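Local coordinates for protein beta-ketoacyl synthase (Pseudomonas aeruginosa, PDB 4CW4) that catalyses the condensation of acetyl-CoA with malonyl-ACP to acetoacetyl-ACP, the primer that starts fatty acid synthesis, and works as a homodimer, at residues A[249-252]-A[253-257]; A[261-264]-A[265-268]; A[408-411]-A[412-416]; A[455-458]-A[459-463]; A[552-555]-A[556-560]. One frame throughout, in Å; residues are numbered along the deposited sequence. Where two conformers were deposited one is given.

Interaction 1 of 5, residues A[249-252]-A[253-257]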
loop_
_atom_site.group_PDB
_atom_site.type_symbol
_atom_site.label_atom_id
_atom_site.label_comp_id
_atom_site.label_asym_id
_atom_site.label_seq_id
_atom_site.Cartn_x
_atom_site.Cartn_y
_atom_site.Cartn_z
ATOM N N HIS A 249 -4.293 15.131 -23.718
ATOM C CA HIS A 249 -5.508 15.575 -23.053
ATOM C C HIS A 249 -5.355 15.660 -21.554
ATOM O O HIS A 249 -4.304 15.336 -20.987
ATOM C CB HIS A 249 -6.718 14.731 -23.425
ATOM C CG HIS A 249 -6.510 13.270 -23.235
ATOM N ND1 HIS A 249 -6.149 12.432 -24.272
ATOM C CD2 HIS A 249 -6.649 12.480 -22.141
ATOM C CE1 HIS A 249 -6.048 11.194 -23.816
ATOM N NE2 HIS A 249 -6.344 11.197 -22.528
ATOM N N ARG A 250 -6.403 16.181 -20.939
ATOM C CA ARG A 250 -6.397 16.468 -19.524
ATOM C C ARG A 250 -6.658 15.214 -18.711
ATOM O O ARG A 250 -7.279 14.267 -19.185
ATOM C CB ARG A 250 -7.432 17.538 -19.193
ATOM C CG ARG A 250 -8.880 17.097 -19.363
ATOM C CD ARG A 250 -9.837 18.268 -19.089
ATOM N NE ARG A 250 -9.451 19.002 -17.880
ATOM C CZ ARG A 250 -8.755 20.140 -17.862
ATOM N NH1 ARG A 250 -8.360 20.724 -18.992
ATOM N NH2 ARG A 250 -8.453 20.703 -16.701
ATOM N N VAL A 251 -6.159 15.233 -17.477
ATOM C CA VAL A 251 -6.471 14.202 -16.499
ATOM C C VAL A 251 -7.927 14.344 -16.041
ATOM O O VAL A 251 -8.424 15.453 -15.822
ATOM C CB VAL A 251 -5.523 14.329 -15.294
ATOM C CG1 VAL A 251 -5.863 13.328 -14.208
ATOM C CG2 VAL A 251 -4.080 14.181 -15.737
ATOM N N SER A 252 -8.612 13.218 -15.885
ATOM C CA SER A 252 -10.013 13.217 -15.464
ATOM C C SER A 252 -10.104 13.368 -13.957
ATOM O O SER A 252 -9.112 13.199 -13.251
ATOM C CB SER A 252 -10.686 11.913 -15.869
ATOM O OG SER A 252 -10.429 10.908 -14.902
ATOM N N ALA A 253 -11.306 13.670 -13.475
ATOM C CA ALA A 253 -11.571 13.862 -12.056
ATOM C C ALA A 253 -11.498 12.563 -11.254
ATOM O O ALA A 253 -11.454 12.609 -10.029
ATOM C CB ALA A 253 -12.953 14.503 -11.862
ATOM N N LYS A 254 -11.466 11.414 -11.929
ATOM C CA LYS A 254 -11.520 10.120 -11.227
ATOM C C LYS A 254 -10.227 9.287 -11.316
ATOM O O LYS A 254 -10.045 8.339 -10.559
ATOM C CB LYS A 254 -12.703 9.297 -11.736
ATOM C CG LYS A 254 -14.062 9.787 -11.259
ATOM C CD LYS A 254 -15.170 8.971 -11.908
ATOM C CE LYS A 254 -16.561 9.393 -11.449
ATOM N NZ LYS A 254 -17.613 8.621 -12.178
ATOM N N GLN A 255 -9.317 9.643 -12.219
ATOM C CA GLN A 255 -8.134 8.812 -12.442
ATOM C C GLN A 255 -7.247 8.730 -11.198
ATOM O O GLN A 255 -6.752 7.653 -10.856
ATOM C CB GLN A 255 -7.359 9.320 -13.662
ATOM C CG GLN A 255 -7.956 8.795 -14.960
ATOM C CD GLN A 255 -7.750 9.702 -16.140
ATOM O OE1 GLN A 255 -7.118 10.756 -16.057
ATOM N NE2 GLN A 255 -8.305 9.301 -17.262
ATOM N N LEU A 256 -7.052 9.856 -10.510
ATOM C CA LEU A 256 -6.221 9.840 -9.315
ATOM C C LEU A 256 -6.900 9.030 -8.181
ATOM O O LEU A 256 -6.318 8.056 -7.709
ATOM C CB LEU A 256 -5.818 11.264 -8.872
ATOM C CG LEU A 256 -4.869 11.310 -7.657
ATOM C CD1 LEU A 256 -3.850 12.465 -7.696
ATOM C CD2 LEU A 256 -5.683 11.451 -6.409
ATOM N N PRO A 257 -8.131 9.406 -7.758
ATOM C CA PRO A 257 -8.652 8.665 -6.601
ATOM C C PRO A 257 -8.854 7.172 -6.868
ATOM O O PRO A 257 -8.546 6.369 -5.974
ATOM C CB PRO A 257 -9.961 9.393 -6.263
ATOM C CG PRO A 257 -10.309 10.162 -7.488
ATOM C CD PRO A 257 -9.014 10.521 -8.136
HETATM O O HOH W 1 -8.103 11.498 -19.334
HETATM O O HOH W 2 -7.950 12.691 -10.830
#
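S252 OG takes two backbone N-H groups from the turn that follows it. The K254 N to S252 OG bond measures 3.2 Å with an N-H...O angle of 153°; that from Q255 N to S252 OG is equally long but bent, and therefore weak. The hydroxyl can collect both because chi1 of 84° sets OG between the backbone N and the carbonyl carbon of its own residue, over the first turn. Q255 returns the grip: its OE1 accepts from S252 N at 2.9 Å in a nearly straight bond (168°), although the N-H arrives from above the amide carbonyl plane instead of along a lone pair. This reciprocal exchange is a capping box, in which S252 caps the turn that leads into the short helix 255-259. The Q255 side chain runs extended beyond CG and passes back over S252, its CD 3.2 Å from S252 OG, and OE1 goes on to meet V251 CG1 at 3.4 Å. The other end of the amide is held by a water that accepts from Q255 NE2 and donates to R250 O. A second water, 2.7 Å from S252 O, spans from that carbonyl to L256 N. The second subunit lies against the same turn: V251 N donates to E323 of that subunit, whose A327 packs on A253 and whose Y325 packs on L256.

Interaction 2 of 5, residues A[261-264]-A[265-268]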
loop_
_atom_site.group_PDB
_atom_site.type_symbol
_atom_site.label_atom_id
_atom_site.label_comp_id
_atom_site.label_asym_id
_atom_site.label_seq_id
_atom_site.Cartn_x
_atom_site.Cartn_y
_atom_site.Cartn_z
ATOM N N ASN A 261 -3.840 2.408 -4.401
ATOM C CA ASN A 261 -3.735 0.969 -4.123
ATOM C C ASN A 261 -4.684 0.474 -3.045
ATOM O O ASN A 261 -4.875 -0.731 -2.911
ATOM C CB ASN A 261 -2.281 0.548 -3.858
ATOM C CG ASN A 261 -1.904 0.609 -2.403
ATOM O OD1 ASN A 261 -2.201 1.568 -1.691
ATOM N ND2 ASN A 261 -1.222 -0.435 -1.954
ATOM N N SER A 262 -5.282 1.399 -2.293
ATOM C CA SER A 262 -6.287 1.033 -1.288
ATOM C C SER A 262 -7.690 0.855 -1.839
ATOM O O SER A 262 -8.578 0.382 -1.135
ATOM C CB SER A 262 -6.333 2.085 -0.180
ATOM O OG SER A 262 -6.714 3.355 -0.715
ATOM N N MET A 263 -7.906 1.245 -3.089
ATOM C CA MET A 263 -9.262 1.275 -3.612
ATOM C C MET A 263 -9.968 -0.079 -3.710
ATOM O O MET A 263 -11.188 -0.118 -3.567
ATOM C CB MET A 263 -9.318 2.058 -4.923
ATOM C CG MET A 263 -9.173 3.539 -4.656
ATOM S SD MET A 263 -10.756 4.250 -4.087
ATOM C CE MET A 263 -10.198 5.642 -3.107
ATOM N N PRO A 264 -9.231 -1.193 -3.922
ATOM C CA PRO A 264 -9.922 -2.487 -3.846
ATOM C C PRO A 264 -10.575 -2.717 -2.476
ATOM O O PRO A 264 -11.624 -3.328 -2.399
ATOM C CB PRO A 264 -8.798 -3.498 -4.104
ATOM C CG PRO A 264 -7.882 -2.758 -5.037
ATOM C CD PRO A 264 -7.873 -1.346 -4.468
ATOM N N THR A 265 -9.949 -2.206 -1.425
ATOM C CA THR A 265 -10.465 -2.247 -0.059
ATOM C C THR A 265 -11.578 -1.209 0.136
ATOM O O THR A 265 -12.661 -1.516 0.639
ATOM C CB THR A 265 -9.314 -1.897 0.919
ATOM O OG1 THR A 265 -8.185 -2.712 0.591
ATOM C CG2 THR A 265 -9.751 -2.100 2.365
ATOM N N ASP A 266 -11.299 0.030 -0.255
ATOM C CA ASP A 266 -12.251 1.109 -0.056
ATOM C C ASP A 266 -13.579 0.829 -0.760
ATOM O O ASP A 266 -14.639 1.145 -0.241
ATOM C CB ASP A 266 -11.672 2.431 -0.579
ATOM C CG ASP A 266 -10.372 2.835 0.106
ATOM O OD1 ASP A 266 -10.173 2.528 1.301
ATOM O OD2 ASP A 266 -9.534 3.469 -0.581
ATOM N N PHE A 267 -13.527 0.255 -1.961
ATOM C CA PHE A 267 -14.754 -0.042 -2.696
ATOM C C PHE A 267 -15.606 -1.079 -1.957
ATOM O O PHE A 267 -16.822 -1.037 -2.006
ATOM C CB PHE A 267 -14.440 -0.536 -4.113
ATOM C CG PHE A 267 -14.486 0.549 -5.151
ATOM C CD1 PHE A 267 -13.961 1.802 -4.900
ATOM C CD2 PHE A 267 -15.079 0.320 -6.382
ATOM C CE1 PHE A 267 -14.014 2.803 -5.838
ATOM C CE2 PHE A 267 -15.150 1.342 -7.334
ATOM C CZ PHE A 267 -14.617 2.585 -7.055
ATOM N N ILE A 268 -14.979 -2.015 -1.273
ATOM C CA ILE A 268 -15.754 -3.003 -0.526
ATOM C C ILE A 268 -16.504 -2.364 0.649
ATOM O O ILE A 268 -17.684 -2.642 0.856
ATOM C CB ILE A 268 -14.860 -4.152 -0.050
ATOM C CG1 ILE A 268 -14.384 -4.967 -1.254
ATOM C CG2 ILE A 268 -15.590 -5.081 0.917
ATOM C CD1 ILE A 268 -13.246 -5.893 -0.927
#
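At the start of helix 263-273, in the ketosynthase domain, a side-chain bond joins S262 to D266. S262 OG donates to D266 OD2 at 2.8 Å, meeting the carboxylate on its syn side and 28° out of its plane. The same residues are joined through the backbone, since D266 N reaches S262 O at 2.9 Å with an N-H...O angle of 166°; T265 N adds a weak bond to that carbonyl. With chi1 of -59° placing CG beside its own backbone N, the D266 carboxylate lies back along the turn, where OD2 can meet the serine. M263 occurs in two conformers; in the one modelled here its chain bends at chi2 and brings the methyl CE to 3.4 Å from D266 OD2. In that conformer the thioether also passes F267, with M263 SD 4.0 Å from F267 CE1 and 5.1 Å from the ring centroid, an oblique Met-aromatic contact. The ring is further fixed by edge-to-face stacks with Y271 and H188. D266 OD1 accepts from N543 of the second subunit, so the buried carboxylate has a partner for each oxygen. T265 OG1 bonds to S281 of strand 278-283. The core of the contact is an i to i+4 serine-aspartate hydrogen bond at the start of an alpha-helix, here at the dimer interface of a thiolase-like fold.

Interaction 3 of 5, residues A[408-411]-A[412-416]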
loop_
_atom_site.group_PDB
_atom_site.type_symbol
_atom_site.label_atom_id
_atom_site.label_comp_id
_atom_site.label_asym_id
_atom_site.label_seq_id
_atom_site.Cartn_x
_atom_site.Cartn_y
_atom_site.Cartn_z
ATOM N N PRO A 408 17.516 -14.040 2.873
ATOM C CA PRO A 408 17.373 -15.084 3.889
ATOM C C PRO A 408 16.112 -15.053 4.742
ATOM O O PRO A 408 15.935 -15.994 5.503
ATOM C CB PRO A 408 18.591 -14.885 4.782
ATOM C CG PRO A 408 19.172 -13.613 4.435
ATOM C CD PRO A 408 18.708 -13.209 3.089
ATOM N N GLY A 409 15.271 -14.032 4.623
ATOM C CA GLY A 409 14.115 -13.910 5.490
ATOM C C GLY A 409 13.168 -15.093 5.405
ATOM O O GLY A 409 12.499 -15.444 6.379
ATOM N N ASN A 410 13.069 -15.701 4.230
ATOM C CA ASN A 410 12.131 -16.802 4.055
ATOM C C ASN A 410 12.549 -18.052 4.856
ATOM O O ASN A 410 11.703 -18.873 5.183
ATOM C CB ASN A 410 11.957 -17.091 2.559
ATOM C CG ASN A 410 10.739 -17.936 2.224
ATOM O OD1 ASN A 410 10.803 -18.710 1.281
ATOM N ND2 ASN A 410 9.636 -17.744 2.905
ATOM N N TYR A 411 13.823 -18.164 5.242
ATOM C CA TYR A 411 14.220 -19.232 6.165
ATOM C C TYR A 411 13.452 -19.096 7.470
ATOM O O TYR A 411 12.960 -20.062 8.034
ATOM C CB TYR A 411 15.726 -19.210 6.446
ATOM C CG TYR A 411 16.579 -19.806 5.349
ATOM C CD1 TYR A 411 17.028 -19.017 4.294
ATOM C CD2 TYR A 411 16.942 -21.151 5.368
ATOM C CE1 TYR A 411 17.806 -19.550 3.284
ATOM C CE2 TYR A 411 17.726 -21.693 4.357
ATOM C CZ TYR A 411 18.146 -20.879 3.313
ATOM O OH TYR A 411 18.926 -21.370 2.292
ATOM N N LEU A 412 13.400 -17.864 7.954
ATOM C CA LEU A 412 12.773 -17.545 9.225
ATOM C C LEU A 412 11.256 -17.741 9.173
ATOM O O LEU A 412 10.679 -18.311 10.100
ATOM C CB LEU A 412 13.104 -16.115 9.637
ATOM C CG LEU A 412 14.499 -15.881 10.231
ATOM C CD1 LEU A 412 15.625 -16.312 9.318
ATOM C CD2 LEU A 412 14.658 -14.421 10.597
ATOM N N THR A 413 10.610 -17.286 8.097
ATOM C CA THR A 413 9.158 -17.412 8.024
ATOM C C THR A 413 8.732 -18.879 7.953
ATOM O O THR A 413 7.791 -19.283 8.626
ATOM C CB THR A 413 8.519 -16.600 6.866
ATOM O OG1 THR A 413 8.846 -17.157 5.587
ATOM C CG2 THR A 413 8.984 -15.148 6.885
ATOM N N VAL A 414 9.410 -19.676 7.138
ATOM C CA VAL A 414 9.041 -21.083 7.010
ATOM C C VAL A 414 9.303 -21.842 8.316
ATOM O O VAL A 414 8.457 -22.596 8.779
ATOM C CB VAL A 414 9.752 -21.763 5.817
ATOM C CG1 VAL A 414 9.382 -23.240 5.743
ATOM C CG2 VAL A 414 9.380 -21.041 4.498
ATOM N N ALA A 415 10.468 -21.624 8.913
ATOM C CA ALA A 415 10.808 -22.290 10.165
ATOM C C ALA A 415 9.792 -21.947 11.242
ATOM O O ALA A 415 9.294 -22.841 11.940
ATOM C CB ALA A 415 12.209 -21.920 10.618
ATOM N N LYS A 416 9.493 -20.660 11.408
ATOM C CA LYS A 416 8.545 -20.262 12.458
ATOM C C LYS A 416 7.151 -20.825 12.176
ATOM O O LYS A 416 6.421 -21.208 13.097
ATOM C CB LYS A 416 8.465 -18.741 12.598
ATOM C CG LYS A 416 9.710 -18.105 13.152
ATOM C CD LYS A 416 9.557 -16.606 13.279
ATOM C CE LYS A 416 8.603 -16.238 14.395
ATOM N NZ LYS A 416 8.408 -14.778 14.555
#
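The side chains of N410 and T413 cross at about a right angle, and N410 ND2 gives a hydrogen bond to T413 OG1 at 2.9 Å. The bond is bent, 134° at the hydrogen, and the hydroxyl lies 22° out of the amide plane. Two torsions bring the groups together: N410 has CG opposite its backbone N (chi1 -164°), while T413 keeps OG1 between its backbone N and carbonyl carbon. V414 approaches the same amide obliquely, its CG2 3.7 Å from N410 ND2, and 3.3 Å from the backbone oxygen N410 O. This is the first turn of helix 409-425 in the C-terminal half of the ketosynthase, and the N410 side chain sits about 6 Å from that of H439, a predicted active-site residue. Both polar ends have further partners on neighbouring strands: ND2 also donates to N536, T413 OG1 pairs with S546, and N410 OD1 has a weak bond from K538. Y411 projects elsewhere, its ring edge turned in plane to P408 O, and its CB lies 4.1 Å from L412 CD1. The helix backbone adds T413 N to G409 O at 3.1 Å. L412 packs on L626 of the second subunit, whose D220 forms a salt bridge with K416.

Interaction 4 of 5, residues A[455-458]-A[459-463]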
loop_
_atom_site.group_PDB
_atom_site.type_symbol
_atom_site.label_atom_id
_atom_site.label_comp_id
_atom_site.label_asym_id
_atom_site.label_seq_id
_atom_site.Cartn_x
_atom_site.Cartn_y
_atom_site.Cartn_z
ATOM N N ASP A 455 13.753 -27.800 2.029
ATOM C CA ASP A 455 14.518 -28.994 2.354
ATOM C C ASP A 455 15.183 -28.871 3.720
ATOM O O ASP A 455 15.182 -29.818 4.516
ATOM C CB ASP A 455 15.569 -29.221 1.275
ATOM C CG ASP A 455 16.137 -30.617 1.296
ATOM O OD1 ASP A 455 15.357 -31.604 1.319
ATOM O OD2 ASP A 455 17.376 -30.716 1.265
ATOM N N ARG A 456 15.739 -27.709 4.019
ATOM C CA ARG A 456 16.451 -27.539 5.279
ATOM C C ARG A 456 15.510 -27.415 6.491
ATOM O O ARG A 456 15.832 -27.887 7.588
ATOM C CB ARG A 456 17.397 -26.353 5.186
ATOM C CG ARG A 456 18.525 -26.576 4.188
ATOM C CD ARG A 456 19.519 -25.436 4.235
ATOM N NE ARG A 456 20.122 -25.345 5.560
ATOM C CZ ARG A 456 20.750 -24.279 6.036
ATOM N NH1 ARG A 456 20.863 -23.184 5.304
ATOM N NH2 ARG A 456 21.247 -24.310 7.265
ATOM N N VAL A 457 14.340 -26.819 6.302
ATOM C CA VAL A 457 13.338 -26.806 7.358
ATOM C C VAL A 457 12.788 -28.221 7.563
ATOM O O VAL A 457 12.615 -28.666 8.697
ATOM C CB VAL A 457 12.212 -25.802 7.068
ATOM C CG1 VAL A 457 11.088 -25.950 8.055
ATOM C CG2 VAL A 457 12.767 -24.392 7.106
ATOM N N ALA A 458 12.527 -28.940 6.474
ATOM C CA ALA A 458 12.115 -30.336 6.587
ATOM C C ALA A 458 13.103 -31.140 7.415
ATOM O O ALA A 458 12.712 -31.933 8.269
ATOM C CB ALA A 458 11.962 -30.953 5.209
ATOM N N SER A 459 14.391 -30.940 7.163
ATOM C CA SER A 459 15.392 -31.714 7.864
ATOM C C SER A 459 15.351 -31.374 9.352
ATOM O O SER A 459 15.377 -32.265 10.203
ATOM C CB SER A 459 16.770 -31.444 7.268
ATOM O OG SER A 459 17.742 -32.198 7.945
ATOM N N ALA A 460 15.258 -30.087 9.659
ATOM C CA ALA A 460 15.202 -29.646 11.045
ATOM C C ALA A 460 14.033 -30.275 11.803
ATOM O O ALA A 460 14.171 -30.616 12.973
ATOM C CB ALA A 460 15.133 -28.126 11.130
ATOM N N PHE A 461 12.890 -30.447 11.143
ATOM C CA PHE A 461 11.694 -30.952 11.821
ATOM C C PHE A 461 11.459 -32.445 11.553
ATOM O O PHE A 461 10.432 -32.997 11.941
ATOM C CB PHE A 461 10.473 -30.101 11.441
ATOM C CG PHE A 461 10.491 -28.739 12.068
ATOM C CD1 PHE A 461 9.950 -28.535 13.326
ATOM C CD2 PHE A 461 11.081 -27.665 11.417
ATOM C CE1 PHE A 461 9.982 -27.279 13.914
ATOM C CE2 PHE A 461 11.127 -26.408 12.016
ATOM C CZ PHE A 461 10.574 -26.226 13.262
ATOM N N GLY A 462 12.408 -33.097 10.895
ATOM C CA GLY A 462 12.321 -34.534 10.680
ATOM C C GLY A 462 11.214 -34.931 9.728
ATOM O O GLY A 462 10.623 -35.993 9.884
ATOM N N ILE A 463 10.954 -34.090 8.726
ATOM C CA ILE A 463 9.957 -34.369 7.708
ATOM C C ILE A 463 10.658 -34.986 6.510
ATOM O O ILE A 463 11.739 -34.544 6.124
ATOM C CB ILE A 463 9.276 -33.066 7.234
ATOM C CG1 ILE A 463 8.790 -32.261 8.447
ATOM C CG2 ILE A 463 8.131 -33.387 6.298
ATOM C CD1 ILE A 463 8.195 -30.884 8.098
#
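F461 can be traced outward from the helix against V457, four residues earlier. Its CB lies 3.8 Å from V457 O, and chi1 of -72° swings CG beside the backbone N, where CG is 4.0 Å from the same oxygen. From there CD2 comes to 3.3 Å of V457 O, which sits at the ring edge, in its plane. CD2 also touches V457 CG1 at 3.8 Å, with CE2 following at 4.0 Å. The two side chains run alongside each other and point the same way, so the valine branch flanks the ring edge from CD2 to CE2. F461 N donates to V457 O at 3.0 Å, nearly along the C=O axis, so one carbonyl both receives the amide and borders the ring. These residues close helix 444-461, the helix of a beta-alpha-beta unit between strands 434-437 and 466-469, with a Schellman motif. G462 leaves helical geometry with positive phi (69°), and I463 N turns back to A458 O at 2.8 Å with an angle of 164° at the hydrogen. The reversal sets I463 CB 4.0 Å from A458 CB, an apolar contact across the turn. V457 and F461 also pack on V418 of helix 409-425. In the conformer modelled here, R456 NH2 donates to the carbonyl of I610 of the second subunit, while D455 forms a salt bridge with R516.

Interaction 5 of 5, residues A[552-555]-A[556-560]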
loop_
_atom_site.group_PDB
_atom_site.type_symbol
_atom_site.label_atom_id
_atom_site.label_comp_id
_atom_site.label_asym_id
_atom_site.label_seq_id
_atom_site.Cartn_x
_atom_site.Cartn_y
_atom_site.Cartn_z
ATOM N N PRO A 552 -10.620 -28.249 7.786
ATOM C CA PRO A 552 -11.881 -28.304 8.530
ATOM C C PRO A 552 -11.903 -29.361 9.636
ATOM O O PRO A 552 -12.447 -29.083 10.710
ATOM C CB PRO A 552 -12.905 -28.607 7.447
ATOM C CG PRO A 552 -12.328 -27.993 6.226
ATOM C CD PRO A 552 -10.848 -28.209 6.330
ATOM N N ARG A 553 -11.335 -30.539 9.400
ATOM C CA ARG A 553 -11.366 -31.570 10.429
ATOM C C ARG A 553 -10.665 -31.106 11.697
ATOM O O ARG A 553 -11.180 -31.300 12.795
ATOM C CB ARG A 553 -10.708 -32.869 9.966
ATOM C CG ARG A 553 -10.876 -33.998 10.980
ATOM C CD ARG A 553 -10.259 -35.305 10.509
ATOM N NE ARG A 553 -8.824 -35.331 10.784
ATOM C CZ ARG A 553 -8.296 -35.507 11.990
ATOM N NH1 ARG A 553 -9.081 -35.673 13.051
ATOM N NH2 ARG A 553 -6.974 -35.510 12.136
ATOM N N ILE A 554 -9.486 -30.520 11.545
ATOM C CA ILE A 554 -8.731 -30.042 12.697
ATOM C C ILE A 554 -9.493 -28.920 13.394
ATOM O O ILE A 554 -9.626 -28.907 14.608
ATOM C CB ILE A 554 -7.319 -29.587 12.288
ATOM C CG1 ILE A 554 -6.527 -30.780 11.721
ATOM C CG2 ILE A 554 -6.587 -28.901 13.454
ATOM C CD1 ILE A 554 -6.193 -31.865 12.704
ATOM N N ALA A 555 -9.999 -27.979 12.613
ATOM C CA ALA A 555 -10.720 -26.845 13.164
ATOM C C ALA A 555 -11.966 -27.311 13.921
ATOM O O ALA A 555 -12.255 -26.811 15.005
ATOM C CB ALA A 555 -11.098 -25.878 12.044
ATOM N N GLU A 556 -12.694 -28.279 13.374
ATOM C CA GLU A 556 -13.866 -28.805 14.051
ATOM C C GLU A 556 -13.518 -29.502 15.354
ATOM O O GLU A 556 -14.219 -29.331 16.343
ATOM C CB GLU A 556 -14.634 -29.749 13.133
ATOM C CG GLU A 556 -15.417 -28.979 12.069
ATOM C CD GLU A 556 -16.314 -29.850 11.231
ATOM O OE1 GLU A 556 -16.407 -31.076 11.487
ATOM O OE2 GLU A 556 -16.924 -29.295 10.293
ATOM N N LYS A 557 -12.442 -30.276 15.373
ATOM C CA LYS A 557 -11.994 -30.888 16.628
ATOM C C LYS A 557 -11.740 -29.793 17.674
ATOM O O LYS A 557 -12.128 -29.914 18.825
ATOM C CB LYS A 557 -10.694 -31.659 16.431
ATOM C CG LYS A 557 -10.829 -33.034 15.827
ATOM C CD LYS A 557 -9.467 -33.744 15.729
ATOM C CE LYS A 557 -8.754 -33.803 17.083
ATOM N NZ LYS A 557 -7.528 -34.658 17.062
ATOM N N MET A 558 -11.087 -28.716 17.260
ATOM C CA MET A 558 -10.783 -27.624 18.159
ATOM C C MET A 558 -12.044 -26.940 18.690
ATOM O O MET A 558 -12.133 -26.679 19.886
ATOM C CB MET A 558 -9.842 -26.630 17.460
ATOM C CG MET A 558 -8.456 -27.222 17.217
ATOM S SD MET A 558 -7.369 -26.223 16.171
ATOM C CE MET A 558 -6.860 -24.940 17.332
ATOM N N LEU A 559 -13.021 -26.668 17.833
ATOM C CA LEU A 559 -14.263 -26.024 18.286
ATOM C C LEU A 559 -15.055 -26.938 19.216
ATOM O O LEU A 559 -15.643 -26.474 20.215
ATOM C CB LEU A 559 -15.131 -25.584 17.094
ATOM C CG LEU A 559 -14.935 -24.112 16.677
ATOM C CD1 LEU A 559 -13.573 -23.918 16.023
ATOM C CD2 LEU A 559 -16.060 -23.648 15.777
ATOM N N ARG A 560 -15.068 -28.232 18.900
ATOM C CA ARG A 560 -15.726 -29.218 19.755
ATOM C C ARG A 560 -15.092 -29.246 21.143
ATOM O O ARG A 560 -15.792 -29.294 22.157
ATOM C CB ARG A 560 -15.664 -30.618 19.127
ATOM C CG ARG A 560 -16.663 -30.865 17.990
ATOM C CD ARG A 560 -16.410 -32.217 17.312
ATOM N NE ARG A 560 -17.370 -32.539 16.256
ATOM C CZ ARG A 560 -18.580 -33.057 16.468
ATOM N NH1 ARG A 560 -19.006 -33.297 17.704
ATOM N NH2 ARG A 560 -19.373 -33.324 15.439
#
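The side chains of R553 and K557, one turn apart on helix 552-563, extend together in one direction. Their side chains come closest at R553 NH1 and K557 CD, 3.3 Å, with the methylene meeting the guanidinium obliquely. Each chain bends at chi3, 83° in R553 and 55° in K557, which brings R553 NH1 and K557 NZ to 4.4 Å, close for like charges but without a bond. On another side of the helix I554 CG2 touches M558 SD at 3.9 Å as the two side chains cross. M558 CG also rests on I554 O, 3.3 Å away, because chi1 of -68° holds CG beside its own backbone N. E556 runs extended, its CG 3.3 Å from P552 O. Beneath these groups the backbone is regular alpha-helix: E556 N to P552 O is 2.8 Å and L559 N to A555 O is 2.9 Å, both near-linear at the hydrogen. A further shell fixes the ends. R553 NE pairs with E531 and E556 OE2 with R575 of helix 565-590, both salt bridges, while I554 and M558 pack against V425 and I424 of helix 409-425. M637 of the second subunit lies on M558 and L559. The helix is thus amphipathic, with charged residues on one flank and apolar ones on the other. The proximity of R553 and K557 would probably carry some electrostatic cost, and the salt bridge with E531 probably offsets part of it.

In the fold
Interactions 3 and 4 have the closest centres, 12 Å apart: V414 CG1 meets V457 CG2 at 3.8 Å and A415 O lies 3.9 Å from F461 CZ, joining helices 409-425 and 444-461. Interaction 3 is also the one near the active site, with the N410 side chain about 11 Å from that of C286, the inferred active-site cysteine. Interactions 1 and 2 follow each other along the chain and touch where P257 O lies 3.2 Å from M263 CG. Interaction 5 stands apart, its centre 27 Å from those of interactions 3 and 4, yet its helix packs on the later part of helix 409-425. All five reach the second subunit.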